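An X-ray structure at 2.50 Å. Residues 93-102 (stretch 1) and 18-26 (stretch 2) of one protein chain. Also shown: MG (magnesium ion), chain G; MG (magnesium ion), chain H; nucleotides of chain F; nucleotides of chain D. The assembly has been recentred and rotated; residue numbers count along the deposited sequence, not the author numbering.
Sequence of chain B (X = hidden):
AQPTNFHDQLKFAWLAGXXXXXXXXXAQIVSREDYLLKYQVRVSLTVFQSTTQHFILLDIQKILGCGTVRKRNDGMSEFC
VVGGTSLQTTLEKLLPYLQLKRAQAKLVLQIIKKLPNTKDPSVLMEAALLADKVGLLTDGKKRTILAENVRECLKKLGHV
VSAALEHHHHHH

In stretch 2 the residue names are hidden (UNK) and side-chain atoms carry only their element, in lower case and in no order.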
# COMPACT_ATOMS: atom_id res chain seq x y z
N LYS B 93 -13.64 3.84 -11.80
CA LYS B 93 -13.01 5.03 -11.24
C LYS B 93 -11.52 4.80 -11.17
O LYS B 93 -10.74 5.65 -11.58
CB LYS B 93 -13.57 5.37 -9.86
CG LYS B 93 -14.80 6.24 -9.90
CD LYS B 93 -15.57 6.12 -8.62
CE LYS B 93 -16.91 6.81 -8.73
NZ LYS B 93 -17.81 6.42 -7.60
N LEU B 94 -11.14 3.63 -10.66
CA LEU B 94 -9.74 3.30 -10.41
C LEU B 94 -9.01 2.76 -11.63
O LEU B 94 -7.84 3.06 -11.84
CB LEU B 94 -9.66 2.28 -9.27
CG LEU B 94 -10.28 2.84 -7.98
CD1 LEU B 94 -10.25 1.85 -6.83
CD2 LEU B 94 -9.56 4.12 -7.62
N LEU B 95 -9.73 1.98 -12.43
CA LEU B 95 -9.22 1.28 -13.61
C LEU B 95 -8.15 2.02 -14.43
O LEU B 95 -7.11 1.45 -14.72
CB LEU B 95 -10.39 0.92 -14.52
CG LEU B 95 -10.42 -0.40 -15.27
CD1 LEU B 95 -9.90 -1.52 -14.40
CD2 LEU B 95 -11.86 -0.65 -15.69
N PRO B 96 -8.40 3.30 -14.78
CA PRO B 96 -7.35 4.01 -15.53
C PRO B 96 -6.03 4.19 -14.75
O PRO B 96 -5.01 4.50 -15.37
CB PRO B 96 -7.98 5.38 -15.81
CG PRO B 96 -9.45 5.15 -15.69
CD PRO B 96 -9.60 4.14 -14.60
N TYR B 97 -6.05 4.00 -13.44
CA TYR B 97 -4.84 4.23 -12.65
C TYR B 97 -4.30 2.98 -11.96
O TYR B 97 -3.15 2.98 -11.52
CB TYR B 97 -5.09 5.31 -11.59
CG TYR B 97 -5.79 6.52 -12.13
CD1 TYR B 97 -5.12 7.44 -12.93
CD2 TYR B 97 -7.13 6.76 -11.84
CE1 TYR B 97 -5.76 8.55 -13.42
CE2 TYR B 97 -7.78 7.87 -12.33
CZ TYR B 97 -7.09 8.76 -13.12
OH TYR B 97 -7.74 9.87 -13.61
N LEU B 98 -5.09 1.93 -11.84
CA LEU B 98 -4.55 0.72 -11.24
C LEU B 98 -3.44 0.14 -12.11
O LEU B 98 -3.64 -0.16 -13.30
CB LEU B 98 -5.63 -0.32 -11.01
CG LEU B 98 -6.60 -0.12 -9.84
CD1 LEU B 98 -7.56 -1.29 -9.79
CD2 LEU B 98 -5.85 0.03 -8.53
N GLN B 99 -2.26 -0.01 -11.53
CA GLN B 99 -1.18 -0.62 -12.28
C GLN B 99 -1.07 -2.08 -11.88
O GLN B 99 -1.27 -2.97 -12.70
CB GLN B 99 0.14 0.13 -12.03
CG GLN B 99 0.85 0.56 -13.32
CD GLN B 99 0.08 1.64 -14.08
OE1 GLN B 99 -0.47 2.56 -13.48
NE2 GLN B 99 0.02 1.51 -15.40
N LEU B 100 -0.80 -2.33 -10.60
CA LEU B 100 -0.56 -3.68 -10.11
C LEU B 100 -1.75 -4.62 -10.17
O LEU B 100 -1.58 -5.83 -10.37
CB LEU B 100 -0.06 -3.62 -8.67
CG LEU B 100 1.28 -2.92 -8.55
CD1 LEU B 100 1.81 -3.06 -7.14
CD2 LEU B 100 2.23 -3.51 -9.58
N LYS B 101 -2.95 -4.09 -9.97
CA LYS B 101 -4.11 -4.96 -9.78
C LYS B 101 -5.18 -4.78 -10.86
O LYS B 101 -6.33 -5.16 -10.66
CB LYS B 101 -4.69 -4.73 -8.39
CG LYS B 101 -3.67 -4.98 -7.27
CD LYS B 101 -4.31 -4.99 -5.91
CE LYS B 101 -3.69 -6.04 -4.99
NZ LYS B 101 -2.26 -5.82 -4.70
N ARG B 102 -4.79 -4.21 -12.00
CA ARG B 102 -5.76 -3.94 -13.06
C ARG B 102 -6.31 -5.24 -13.67
O ARG B 102 -7.45 -5.27 -14.13
CB ARG B 102 -5.14 -3.07 -14.15
CG ARG B 102 -6.18 -2.49 -15.11
CD ARG B 102 -5.57 -1.85 -16.33
NE ARG B 102 -4.62 -0.78 -16.00
CZ ARG B 102 -3.96 -0.07 -16.91
NH1 ARG B 102 -4.14 -0.32 -18.20
NH2 ARG B 102 -3.11 0.88 -16.53
N UNK B 18 -3.13 3.47 -3.48
CA UNK B 18 -3.28 2.81 -2.19
C UNK B 18 -3.74 1.37 -2.33
O UNK B 18 -3.21 0.46 -1.68
c UNK B 18 -3.00 4.13 0.76
c UNK B 18 -4.04 3.46 0.13
c UNK B 18 -3.66 3.22 2.89
c UNK B 18 -4.90 2.67 0.89
c UNK B 18 -2.80 4.02 2.14
c UNK B 18 -4.26 3.61 -1.33
c UNK B 18 -4.71 2.55 2.27
N UNK B 19 -4.73 1.15 -3.19
CA UNK B 19 -5.24 -0.20 -3.44
C UNK B 19 -4.15 -1.12 -4.03
O UNK B 19 -4.02 -2.28 -3.62
c UNK B 19 -6.90 -1.56 -4.78
c UNK B 19 -7.62 0.59 -3.70
c UNK B 19 -6.47 -0.15 -4.38
N UNK B 20 -3.35 -0.62 -4.98
CA UNK B 20 -2.27 -1.44 -5.55
C UNK B 20 -1.31 -1.97 -4.48
O UNK B 20 -0.67 -3.00 -4.67
c UNK B 20 -1.46 -0.65 -6.58
o UNK B 20 -2.68 -1.78 -8.25
o UNK B 20 -1.83 0.16 -8.78
c UNK B 20 -2.03 -0.77 -7.97
N UNK B 21 -1.23 -1.26 -3.35
CA UNK B 21 -0.29 -1.63 -2.30
C UNK B 21 -0.98 -2.41 -1.19
O UNK B 21 -0.50 -3.46 -0.79
c UNK B 21 0.40 -0.41 -1.74
N UNK B 22 -2.10 -1.89 -0.69
CA UNK B 22 -2.83 -2.59 0.37
C UNK B 22 -4.29 -2.79 0.09
O UNK B 22 -5.12 -2.63 0.99
c UNK B 22 -2.69 -1.86 1.70
o UNK B 22 -0.81 -3.24 2.06
c UNK B 22 -1.39 -2.17 2.38
o UNK B 22 -0.94 -1.35 3.22
N UNK B 23 -4.62 -3.15 -1.15
CA UNK B 23 -5.98 -3.45 -1.50
C UNK B 23 -6.17 -4.92 -1.84
O UNK B 23 -5.23 -5.70 -1.90
N UNK B 24 -7.42 -5.29 -2.07
CA UNK B 24 -7.76 -6.66 -2.42
C UNK B 24 -8.95 -6.60 -3.34
O UNK B 24 -10.07 -6.30 -2.90
c UNK B 24 -8.07 -7.49 -1.17
s UNK B 24 -8.34 -9.26 -1.49
N UNK B 25 -8.71 -6.84 -4.62
CA UNK B 25 -9.77 -6.98 -5.60
C UNK B 25 -9.97 -8.45 -5.88
O UNK B 25 -9.14 -9.08 -6.53
c UNK B 25 -10.60 -6.32 -7.90
c UNK B 25 -9.02 -3.86 -7.74
c UNK B 25 -9.44 -6.23 -6.90
c UNK B 25 -9.05 -4.78 -6.55
N UNK B 26 -11.06 -9.01 -5.37
CA UNK B 26 -11.19 -10.46 -5.30
C UNK B 26 -12.52 -10.97 -5.85
O UNK B 26 -13.45 -10.21 -6.12
n UNK B 26 -10.60 -12.93 -2.55
o UNK B 26 -10.10 -12.95 -4.73
c UNK B 26 -10.53 -12.36 -3.75
c UNK B 26 -11.02 -10.92 -3.85
MG MG G . 1.42 -4.61 -0.36
MG MG H . 0.52 -0.64 5.06
OP3 DG F 1 -1.21 -7.86 -1.52
P DG F 1 -1.65 -6.53 -1.00
OP1 DG F 1 -0.57 -6.04 -0.10
OP2 DG F 1 -2.05 -5.71 -2.16
O5' DG F 1 -2.98 -6.73 -0.14
C5' DG F 1 -2.91 -7.11 1.25
C4' DG F 1 -3.11 -8.61 1.37
O4' DG F 1 -3.31 -9.01 2.75
C3' DG F 1 -4.31 -9.14 0.60
O3' DG F 1 -3.88 -10.27 -0.07
C2' DG F 1 -5.31 -9.50 1.70
C1' DG F 1 -4.37 -9.94 2.80
N9 DG F 1 -4.91 -9.91 4.15
C8 DG F 1 -5.48 -8.84 4.80
N7 DG F 1 -5.80 -9.11 6.04
C5 DG F 1 -5.40 -10.42 6.23
C6 DG F 1 -5.48 -11.26 7.36
O6 DG F 1 -5.95 -10.99 8.47
N1 DG F 1 -4.95 -12.52 7.12
C2 DG F 1 -4.41 -12.92 5.93
N2 DG F 1 -3.94 -14.18 5.89
N3 DG F 1 -4.33 -12.15 4.86
C4 DG F 1 -4.84 -10.93 5.08
P DC D 14 -1.21 -1.56 7.85
OP1 DC D 14 -0.63 -0.75 6.75
OP2 DC D 14 -1.91 -0.91 8.98
O5' DC D 14 -2.21 -2.68 7.25
C5' DC D 14 -2.18 -2.99 5.85
C4' DC D 14 -1.61 -4.39 5.59
O4' DC D 14 -1.63 -5.20 6.81
C3' DC D 14 -2.35 -5.21 4.53
O3' DC D 14 -1.46 -5.57 3.46
C2' DC D 14 -2.85 -6.44 5.31
C1' DC D 14 -1.83 -6.53 6.42
N1 DC D 14 -2.24 -7.36 7.64
C2 DC D 14 -2.24 -8.76 7.56
O2 DC D 14 -1.93 -9.31 6.49
N3 DC D 14 -2.58 -9.49 8.66
C4 DC D 14 -2.90 -8.87 9.79
N4 DC D 14 -3.22 -9.63 10.85
C5 DC D 14 -2.90 -7.45 9.90
C6 DC D 14 -2.57 -6.74 8.81

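Position 18 has seven side-chain carbons: one carbon leading into a ring of six. No oxygen sits on the ring. The CA-to-CB bond points away from stretch 1, and no atom touches it. This is Phe18.

Position 19 has three carbons, forked at the first. The CA-to-CB bond points toward stretch 1, and the short fork packs on leucines. Its CB lies 4.2 Å from Leu98 CD2, and one branch carbon lies 4.3 Å from Leu94 CD1. This is Val19.

Position 20 has two carbons, the second carrying two oxygens. That is a carboxylate one carbon from the backbone. Its CB points sideways, but its end comes nearer to stretch 1 and meets a run of backbone amides. The residue is Asp20. Its OD2 accepts a hydrogen bond from Gln99 N at 2.8 Å and a weak one from Leu100 N at 3.3 Å. Its OD1 accepts a weak bond from Lys101 N at 2.9 Å.

Position 21 has a single carbon, pointing away from stretch 1. This is Ala21. Its backbone O binds the magnesium of chain G at 2.3 Å.

Position 22 again has two carbons, the second with two oxygens. The CA-to-CB bond points away from stretch 1, and no atom of the side chain touches it. This is Asp22. Its OD2 binds the magnesium of chain H at 2.5 Å, and its OD1 accepts a hydrogen bond from DC14 O3' at 2.8 Å.

Position 23 has no side-chain atoms, so it is Gly23. A CB here would lie 2.4 Å from Val19 CG1, a clash. Its backbone O is 3.5 Å from Lys101 CE.

Position 24 has one carbon and one sulfur. Its CA-to-CB bond points away, and it makes no contact with stretch 1. This is Cys24.

Position 25 has four carbons, forked at the first, with one arm two carbons long. The CA-to-CB bond points toward stretch 1, and the end of the longer arm lies 3.6 Å from Leu98 CD1. This is Ile25.

Position 26 has two carbons, the second carrying one oxygen and one nitrogen. It is out of reach of stretch 1. This is Asn26.

The contact combines a polar centre with apolar packing. The Asp20 carboxylate accepts hydrogen bonds from the amides of Gln99, Leu100 and Lys101, the last two weak. Leu94 and Leu98 pack on Val19, and Leu98 also meets Ile25. Lys101 links this contact to the DNA: its NZ gives a weak hydrogen bond to Asp20 O at 3.2 Å and a hydrogen bond to DG1 OP2 at 2.6 Å.

Stretch 2, residues 18-26: FVDADGCIN
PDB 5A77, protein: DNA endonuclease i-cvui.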